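PDB 6R3Z: probable adhesion protein, which probably delivers ferrous iron to a bacterial transport system as a metal-binding solute-binding protein of family 9, here holding a nickel ion. Local coordinates for residues R162-P167 with V273-Q277; R172-G178 with E190-E196; V222-D228 with K244-H250. All coordinates share one frame; numbering follows the deposited sequence.

Contact 1. Residues R162-P167 with V273-Q277; sequences RLNKAP and VRAIQ. With EDO (1,2-ethanediol), chain I.
Val273 packs against the loop 162-167 from one turn before the end of helix 260-277, in the second half of a family 9 solute-binding protein; the loop leads from helix 138-160 to strand 172-175. The CG1 methyl of Val273 sits 3.5 Å from Arg162 O and also faces the CB of Leu163, and a short beta-branched residue suits a place so near the loop backbone. Ile276, the next residue to point at the loop, uses its CG2 branch. That methyl meets Leu163 CD1 at 3.6 Å, the two side chains crossing at a slant, and also lies 3.9 Å from Pro167 CB, while Phe171 and Phe187 touch the same isoleucine. Gln277 then supplies the polar grip. Its chain bends about CB-CG (chi2 -73°), which turns the amide toward Asn164, and the two side-chain amides are nearly coplanar, 25° apart. An amide can give and take at once: OE1 accepts the backbone N of Asn164 at 2.9 Å in a fairly straight bond, and NE2 donates to Asn164 OD1 at 3.1 Å. Asparagine fits here because its side-chain oxygen and its own backbone N-H can address one glutamine amide together. A water adds a further link, donating to Gln277 OE1 at 2.7 Å and accepting from Lys165 N at 3.0 Å.

Contact 2. Residues R172-G178 with E190-E196; sequences RVATIHG and EVTAVVE. With NI (nickel (II) ion), chain B.
His177 and Glu196 meet where the parallel strands 172-175 and 193-194 run out, at the metal end of a beta-alpha-beta unit whose crossover carries helix 181-185. The imidazole and the carboxylate meet at a slant, their planes 65° apart, and the bond from His177 ND1 to Glu196 OE1 (3.0 Å) is weak because it is strongly bent, 121° at the hydrogen. A water reinforces it, accepting from ND1 and donating to Glu196 OE2. With CG anti to the backbone N (chi1 -165°), the histidine ring is carried to the metal while ND1 stays beside Glu196, and NE2 binds nickel at 2.2 Å, alongside His41, His66, His111, His199 and His250. Histidine suits the place because one nitrogen can ligate while the other faces a second-shell acid, directly through a weak bond and through a water, which would probably make the ring a stronger electron donor.

Ile176 and Val195 run alongside each other in the same direction, with CD1 and CG2 3.8 Å apart; both touch Ile237 of helix 234-241, so branched apolar residues fill this layer. Thr175 and Val194, which share one face of the sheet, pack obliquely. Thr175 OG1 donates to His177 O in the same segment, at 2.7 Å and from well above the carbonyl plane, tying the strand to the turn that bears the ligand. Backbone bonds join the strands, among them Thr175 N to Ala193 O and Val195 N to Thr175 O, and Glu196 N to Ile176 O continues the pairing past them. At the far end Arg172 and Thr192 meet nearly perpendicular: the arginine chain stays straight as far as NE, and NH1 donates at 3.1 Å to Thr192 OG1, which lies in the guanidinium plane.

Contact 3. Residues V222-D228 with K244-H250; sequences VIFSEID and KLYSLSH. With NI (nickel (II) ion), chain B.
The ring of Phe224 is met obliquely from two directions across the strands: Tyr246 CB approaches CD1 to 3.6 Å, and Leu248 CD1 lies near the CG of the ring and the CB that carries it. The Tyr246 ring has Ile223 O near its plane at the edge, while Val222 CG1 comes obliquely to CE1 at 3.8 Å. Val222, Phe224, Tyr246 and Leu248 share one face of the sheet; there Tyr246 and Leu248 touch helix 260-277, Phe224 meets Ala275 on it, and Tyr246 OH reaches Glu278. The His250 ring has Glu226 OE1 close to its plane at the edge, with the carboxylate turned 83° from the ring.

The strands 222-226 and 244-248 are parallel neighbours in a beta-alpha-beta unit, connected through helix 234-241. Their backbone bonds alternate between the strands, from Ile223 N to Lys244 O through to Ile227 N to Leu248 O. On the opposite face two small hydroxyls can reach each other across the strands: Ser247 OG donates to Ser225 OG at 2.7 Å, beside Leu245 CD1. At the end of its strand, Glu226 bends at CB-CG (chi2 -62°), which swings OE1 to within 3.5 Å of His250 CB; its OE2 bonds to Tyr180. Asp228 OD2, bonded to Ser252, receives only a weak bond from His250 N. One water binds four groups, donating to Glu226 OE1 and Leu248 O and accepting from Asp228 N and His250 N. With His250 NE2 bound to nickel at 2.2 Å, this polar network fixes the backbone of a metal ligand, and the nearby carboxylates would probably favour a cation in the site.

In the fold
Contacts 2 and 3 come in series along the chain, and both are nested inside the loop closed by contact 1. They belong to one four-stranded parallel sheet ordered 193-194, 172-175, 220-226, 244-248; the two middle strands are direct neighbours, so the centres of contacts 2 and 3 lie about 10 Å apart, and each contributes one histidine to the same nickel ion. Contact 1 is away from the metal, its centre about 18 Å from that of contact 2 and about 16 Å from that of contact 3. It touches contact 3 through Arg274 and Ala275 on Tyr246, setting helix 260-277 against the sheet. Two of the six metal ligands thus come from the loops that follow strands 172-175 and 244-248 of one sheet.

Contact 1. Residues R162-P167 with V273-Q277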
# COMPACT_ATOMS: atom_id res chain seq x y z
N ARG A 162 -20.98 -8.33 -1.36
CA ARG A 162 -20.86 -9.59 -2.06
C ARG A 162 -20.38 -10.71 -1.12
O ARG A 162 -20.19 -11.85 -1.55
CB ARG A 162 -19.93 -9.43 -3.28
CG ARG A 162 -20.65 -8.73 -4.42
CD ARG A 162 -19.87 -7.60 -5.03
NE ARG A 162 -20.62 -7.03 -6.16
CZ ARG A 162 -21.31 -5.89 -6.11
NH1 ARG A 162 -21.96 -5.46 -7.19
NH2 ARG A 162 -21.35 -5.17 -5.00
N LEU A 163 -20.21 -10.39 0.18
CA LEU A 163 -19.77 -11.38 1.15
C LEU A 163 -20.96 -11.92 1.95
O LEU A 163 -21.55 -11.16 2.73
CB LEU A 163 -18.71 -10.80 2.10
CG LEU A 163 -18.13 -11.79 3.10
CD1 LEU A 163 -17.20 -12.81 2.41
CD2 LEU A 163 -17.45 -11.07 4.26
N ASN A 164 -21.29 -13.22 1.78
CA ASN A 164 -22.39 -13.81 2.52
C ASN A 164 -22.06 -14.03 3.99
O ASN A 164 -22.75 -13.52 4.87
CB ASN A 164 -22.86 -15.12 1.89
CG ASN A 164 -23.70 -14.90 0.66
OD1 ASN A 164 -23.17 -14.61 -0.41
ND2 ASN A 164 -25.02 -15.03 0.80
N LYS A 165 -21.03 -14.82 4.23
CA LYS A 165 -20.61 -15.23 5.56
C LYS A 165 -19.13 -14.99 5.77
O LYS A 165 -18.33 -14.99 4.83
CB LYS A 165 -20.85 -16.75 5.72
CG LYS A 165 -22.28 -17.21 5.55
CD LYS A 165 -22.41 -18.70 5.83
CE LYS A 165 -23.84 -19.12 6.09
NZ LYS A 165 -24.66 -19.10 4.85
N ALA A 166 -18.77 -14.91 7.05
CA ALA A 166 -17.38 -14.86 7.47
C ALA A 166 -16.82 -16.26 7.16
O ALA A 166 -17.59 -17.22 7.09
CB ALA A 166 -17.33 -14.60 8.97
N PRO A 167 -15.51 -16.40 6.89
CA PRO A 167 -14.98 -17.75 6.58
C PRO A 167 -15.00 -18.67 7.80
O PRO A 167 -15.08 -18.18 8.92
CB PRO A 167 -13.56 -17.46 6.08
CG PRO A 167 -13.18 -16.19 6.73
CD PRO A 167 -14.44 -15.38 6.90
N VAL A 273 -12.91 -11.26 -1.12
CA VAL A 273 -14.29 -11.73 -1.00
C VAL A 273 -14.48 -13.02 -1.81
O VAL A 273 -15.04 -13.98 -1.30
CB VAL A 273 -15.31 -10.63 -1.37
CG1 VAL A 273 -16.71 -11.22 -1.59
CG2 VAL A 273 -15.34 -9.54 -0.30
N ARG A 274 -13.99 -13.05 -3.06
CA ARG A 274 -14.10 -14.26 -3.91
C ARG A 274 -13.44 -15.48 -3.25
O ARG A 274 -14.04 -16.56 -3.23
CB ARG A 274 -13.49 -14.02 -5.30
CG ARG A 274 -13.80 -15.18 -6.26
CD ARG A 274 -13.52 -14.84 -7.71
NE ARG A 274 -12.11 -14.55 -7.95
CZ ARG A 274 -11.20 -15.46 -8.29
NH1 ARG A 274 -9.94 -15.10 -8.50
NH2 ARG A 274 -11.55 -16.74 -8.43
N ALA A 275 -12.22 -15.31 -2.68
CA ALA A 275 -11.49 -16.38 -1.98
C ALA A 275 -12.36 -16.94 -0.83
O ALA A 275 -12.49 -18.16 -0.68
CB ALA A 275 -10.17 -15.85 -1.44
N ILE A 276 -13.00 -16.04 -0.06
CA ILE A 276 -13.85 -16.49 1.06
C ILE A 276 -15.10 -17.23 0.50
O ILE A 276 -15.44 -18.32 0.98
CB ILE A 276 -14.25 -15.31 1.99
CG1 ILE A 276 -13.00 -14.65 2.64
CG2 ILE A 276 -15.28 -15.77 3.05
CD1 ILE A 276 -13.25 -13.19 3.22
N GLN A 277 -15.77 -16.65 -0.49
CA GLN A 277 -16.96 -17.23 -1.13
C GLN A 277 -16.66 -18.64 -1.67
O GLN A 277 -17.47 -19.55 -1.48
CB GLN A 277 -17.49 -16.32 -2.24
CG GLN A 277 -18.03 -14.95 -1.76
CD GLN A 277 -19.36 -15.00 -1.05
OE1 GLN A 277 -19.44 -14.76 0.16
NE2 GLN A 277 -20.43 -15.29 -1.77
C1 EDO I . -23.79 -1.89 -6.89
O1 EDO I . -22.78 -2.67 -7.52
C2 EDO I . -23.30 -1.42 -5.50
O2 EDO I . -22.94 -2.54 -4.69
O HOH W 1 -18.99 -16.12 2.42

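Contact 2. Residues R172-G178 with E190-E196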
# COMPACT_ATOMS: atom_id res chain seq x y z
N ARG A 172 -7.24 -20.67 6.90
CA ARG A 172 -5.92 -20.07 7.08
C ARG A 172 -5.44 -19.51 5.75
O ARG A 172 -5.66 -20.11 4.70
CB ARG A 172 -4.91 -21.04 7.67
CG ARG A 172 -5.04 -21.22 9.19
CD ARG A 172 -3.86 -22.03 9.71
NE ARG A 172 -3.97 -22.41 11.13
CZ ARG A 172 -3.57 -21.66 12.15
NH1 ARG A 172 -3.08 -20.45 11.94
NH2 ARG A 172 -3.70 -22.11 13.39
N VAL A 173 -4.77 -18.35 5.83
CA VAL A 173 -4.31 -17.56 4.69
C VAL A 173 -2.78 -17.38 4.72
O VAL A 173 -2.22 -17.14 5.78
CB VAL A 173 -5.03 -16.17 4.78
CG1 VAL A 173 -4.40 -15.11 3.89
CG2 VAL A 173 -6.52 -16.30 4.50
N ALA A 174 -2.15 -17.45 3.55
CA ALA A 174 -0.73 -17.15 3.38
C ALA A 174 -0.60 -16.07 2.27
O ALA A 174 -1.49 -15.95 1.42
CB ALA A 174 0.04 -18.39 3.00
N THR A 175 0.49 -15.29 2.29
CA THR A 175 0.76 -14.30 1.25
C THR A 175 2.23 -14.43 0.84
O THR A 175 3.04 -14.88 1.65
CB THR A 175 0.42 -12.84 1.65
OG1 THR A 175 1.36 -12.33 2.61
CG2 THR A 175 -1.03 -12.67 2.15
N ILE A 176 2.57 -14.03 -0.39
CA ILE A 176 3.99 -14.07 -0.83
C ILE A 176 4.72 -12.86 -0.19
O ILE A 176 5.73 -13.04 0.51
CB ILE A 176 4.11 -14.03 -2.38
CG1 ILE A 176 3.50 -15.29 -3.06
CG2 ILE A 176 5.58 -13.80 -2.83
CD1 ILE A 176 4.13 -16.63 -2.72
N HIS A 177 4.18 -11.64 -0.43
CA HIS A 177 4.70 -10.37 0.08
C HIS A 177 3.94 -10.04 1.37
O HIS A 177 2.74 -10.32 1.45
CB HIS A 177 4.51 -9.26 -0.97
CG HIS A 177 5.30 -8.01 -0.74
ND1 HIS A 177 6.61 -7.89 -1.18
CD2 HIS A 177 4.90 -6.83 -0.21
CE1 HIS A 177 6.97 -6.65 -0.89
NE2 HIS A 177 5.97 -5.96 -0.33
N GLY A 178 4.62 -9.48 2.37
CA GLY A 178 3.97 -9.15 3.65
C GLY A 178 3.15 -7.86 3.61
O GLY A 178 3.23 -7.04 4.53
N GLU A 190 -6.45 -12.78 9.75
CA GLU A 190 -5.02 -12.73 10.00
C GLU A 190 -4.28 -13.54 8.93
O GLU A 190 -4.84 -14.47 8.35
CB GLU A 190 -4.73 -13.39 11.36
CG GLU A 190 -4.18 -12.46 12.42
CD GLU A 190 -3.81 -13.17 13.72
OE1 GLU A 190 -4.33 -14.29 13.96
OE2 GLU A 190 -3.00 -12.61 14.49
N VAL A 191 -3.01 -13.21 8.70
CA VAL A 191 -2.14 -13.93 7.77
C VAL A 191 -1.35 -14.96 8.61
O VAL A 191 -0.60 -14.59 9.53
CB VAL A 191 -1.17 -12.98 7.00
CG1 VAL A 191 -0.19 -13.78 6.15
CG2 VAL A 191 -1.94 -11.99 6.13
N THR A 192 -1.52 -16.26 8.30
CA THR A 192 -0.80 -17.32 9.01
C THR A 192 0.70 -17.29 8.66
O THR A 192 1.56 -17.44 9.55
CB THR A 192 -1.42 -18.70 8.69
OG1 THR A 192 -2.67 -18.81 9.37
CG2 THR A 192 -0.54 -19.88 9.13
N ALA A 193 1.01 -17.14 7.36
CA ALA A 193 2.40 -17.19 6.93
C ALA A 193 2.68 -16.28 5.74
O ALA A 193 1.83 -16.14 4.87
CB ALA A 193 2.78 -18.63 6.58
N VAL A 194 3.89 -15.71 5.70
CA VAL A 194 4.38 -14.86 4.60
C VAL A 194 5.61 -15.61 4.04
O VAL A 194 6.53 -15.96 4.79
CB VAL A 194 4.71 -13.42 5.08
CG1 VAL A 194 5.39 -12.60 3.98
CG2 VAL A 194 3.44 -12.71 5.58
N VAL A 195 5.60 -15.89 2.73
CA VAL A 195 6.66 -16.65 2.07
C VAL A 195 8.00 -15.89 2.07
O VAL A 195 9.03 -16.50 2.36
CB VAL A 195 6.25 -17.15 0.66
CG1 VAL A 195 7.34 -18.01 0.02
CG2 VAL A 195 4.92 -17.91 0.72
N GLU A 196 7.98 -14.59 1.73
CA GLU A 196 9.22 -13.79 1.74
C GLU A 196 9.73 -13.69 3.19
O GLU A 196 8.98 -13.28 4.09
CB GLU A 196 8.96 -12.41 1.16
CG GLU A 196 8.84 -12.45 -0.36
CD GLU A 196 8.73 -11.10 -1.04
OE1 GLU A 196 8.45 -10.08 -0.37
OE2 GLU A 196 8.95 -11.06 -2.27
NI NI B . 6.11 -3.81 0.01
O HOH W 2 -4.59 -17.18 8.41
O HOH W 3 6.93 -9.92 -3.52
O HOH W 4 7.50 -9.28 2.19

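Contact 3. Residues V222-D228 with K244-H250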
# COMPACT_ATOMS: atom_id res chain seq x y z
N VAL A 222 -5.61 -20.81 1.32
CA VAL A 222 -5.38 -19.92 0.18
C VAL A 222 -4.03 -19.21 0.29
O VAL A 222 -3.53 -19.00 1.39
CB VAL A 222 -6.53 -18.88 -0.02
CG1 VAL A 222 -7.90 -19.56 -0.11
CG2 VAL A 222 -6.53 -17.80 1.05
N ILE A 223 -3.48 -18.82 -0.87
CA ILE A 223 -2.27 -18.02 -0.95
C ILE A 223 -2.56 -16.82 -1.88
O ILE A 223 -3.12 -17.00 -2.97
CB ILE A 223 -0.97 -18.80 -1.32
CG1 ILE A 223 0.29 -17.89 -1.18
CG2 ILE A 223 -1.07 -19.47 -2.71
CD1 ILE A 223 1.61 -18.65 -0.90
N PHE A 224 -2.21 -15.61 -1.42
CA PHE A 224 -2.33 -14.39 -2.21
C PHE A 224 -0.95 -14.00 -2.72
O PHE A 224 -0.06 -13.67 -1.92
CB PHE A 224 -2.97 -13.24 -1.41
CG PHE A 224 -4.39 -13.49 -0.98
CD1 PHE A 224 -5.45 -13.42 -1.89
CD2 PHE A 224 -4.68 -13.83 0.34
CE1 PHE A 224 -6.76 -13.67 -1.48
CE2 PHE A 224 -5.99 -14.10 0.74
CZ PHE A 224 -7.04 -13.99 -0.17
N SER A 225 -0.76 -14.09 -4.04
CA SER A 225 0.50 -13.73 -4.70
C SER A 225 0.47 -12.27 -5.23
O SER A 225 -0.55 -11.58 -5.13
CB SER A 225 0.86 -14.73 -5.80
OG SER A 225 -0.06 -14.67 -6.88
N GLU A 226 1.60 -11.82 -5.79
CA GLU A 226 1.73 -10.45 -6.31
C GLU A 226 1.43 -10.33 -7.79
O GLU A 226 2.06 -11.00 -8.60
CB GLU A 226 3.18 -9.93 -6.07
CG GLU A 226 3.52 -9.70 -4.60
CD GLU A 226 2.63 -8.65 -3.99
OE1 GLU A 226 2.83 -7.44 -4.29
OE2 GLU A 226 1.68 -9.03 -3.28
N ILE A 227 0.55 -9.38 -8.14
CA ILE A 227 0.30 -9.06 -9.54
C ILE A 227 1.45 -8.14 -10.06
O ILE A 227 1.91 -8.31 -11.19
CB ILE A 227 -1.07 -8.34 -9.73
CG1 ILE A 227 -2.25 -9.23 -9.27
CG2 ILE A 227 -1.25 -7.90 -11.19
CD1 ILE A 227 -3.63 -8.46 -9.09
N ASP A 228 1.88 -7.15 -9.22
CA ASP A 228 2.80 -6.08 -9.60
C ASP A 228 4.17 -6.53 -10.06
O ASP A 228 4.52 -6.32 -11.22
CB ASP A 228 2.91 -5.04 -8.49
CG ASP A 228 1.67 -4.17 -8.38
OD1 ASP A 228 0.75 -4.31 -9.25
OD2 ASP A 228 1.59 -3.36 -7.42
N LYS A 244 -4.95 -23.13 -2.95
CA LYS A 244 -5.60 -22.31 -3.97
C LYS A 244 -4.92 -20.94 -4.08
O LYS A 244 -4.67 -20.29 -3.07
CB LYS A 244 -7.11 -22.13 -3.69
CG LYS A 244 -7.95 -23.37 -3.92
CD LYS A 244 -9.44 -23.06 -3.75
CE LYS A 244 -10.32 -24.28 -3.95
NZ LYS A 244 -11.76 -23.97 -3.71
N LEU A 245 -4.63 -20.52 -5.31
CA LEU A 245 -3.93 -19.28 -5.57
C LEU A 245 -4.84 -18.14 -6.07
O LEU A 245 -5.64 -18.32 -6.99
CB LEU A 245 -2.79 -19.54 -6.59
CG LEU A 245 -2.01 -18.33 -7.11
CD1 LEU A 245 -1.08 -17.80 -6.06
CD2 LEU A 245 -1.25 -18.68 -8.39
N TYR A 246 -4.67 -16.96 -5.46
CA TYR A 246 -5.31 -15.70 -5.83
C TYR A 246 -4.18 -14.67 -5.88
O TYR A 246 -3.10 -14.92 -5.33
CB TYR A 246 -6.40 -15.30 -4.82
CG TYR A 246 -7.50 -16.33 -4.68
CD1 TYR A 246 -7.39 -17.37 -3.77
CD2 TYR A 246 -8.67 -16.24 -5.44
CE1 TYR A 246 -8.40 -18.32 -3.62
CE2 TYR A 246 -9.68 -17.19 -5.30
CZ TYR A 246 -9.53 -18.24 -4.40
OH TYR A 246 -10.50 -19.20 -4.21
N SER A 247 -4.39 -13.56 -6.58
CA SER A 247 -3.37 -12.53 -6.69
C SER A 247 -3.94 -11.16 -6.33
O SER A 247 -5.12 -10.87 -6.61
CB SER A 247 -2.75 -12.53 -8.09
OG SER A 247 -2.11 -13.76 -8.36
N LEU A 248 -3.10 -10.36 -5.67
CA LEU A 248 -3.42 -9.03 -5.19
C LEU A 248 -2.42 -7.99 -5.70
O LEU A 248 -1.29 -8.33 -6.06
CB LEU A 248 -3.47 -9.00 -3.65
CG LEU A 248 -4.49 -9.93 -2.95
CD1 LEU A 248 -4.30 -9.87 -1.45
CD2 LEU A 248 -5.96 -9.57 -3.31
N SER A 249 -2.86 -6.73 -5.68
CA SER A 249 -2.06 -5.61 -6.10
C SER A 249 -1.48 -4.85 -4.90
O SER A 249 -2.22 -4.45 -4.00
CB SER A 249 -2.87 -4.66 -6.97
OG SER A 249 -2.08 -3.54 -7.34
N HIS A 250 -0.17 -4.57 -4.95
CA HIS A 250 0.53 -3.75 -3.96
C HIS A 250 0.29 -2.24 -4.37
O HIS A 250 0.77 -1.34 -3.68
CB HIS A 250 2.04 -4.07 -4.08
CG HIS A 250 2.93 -3.59 -2.96
ND1 HIS A 250 3.17 -2.24 -2.74
CD2 HIS A 250 3.75 -4.31 -2.16
CE1 HIS A 250 4.09 -2.19 -1.78
NE2 HIS A 250 4.45 -3.41 -1.39
NI NI B . 6.11 -3.81 0.01
O HOH W 5 1.11 -6.79 -6.40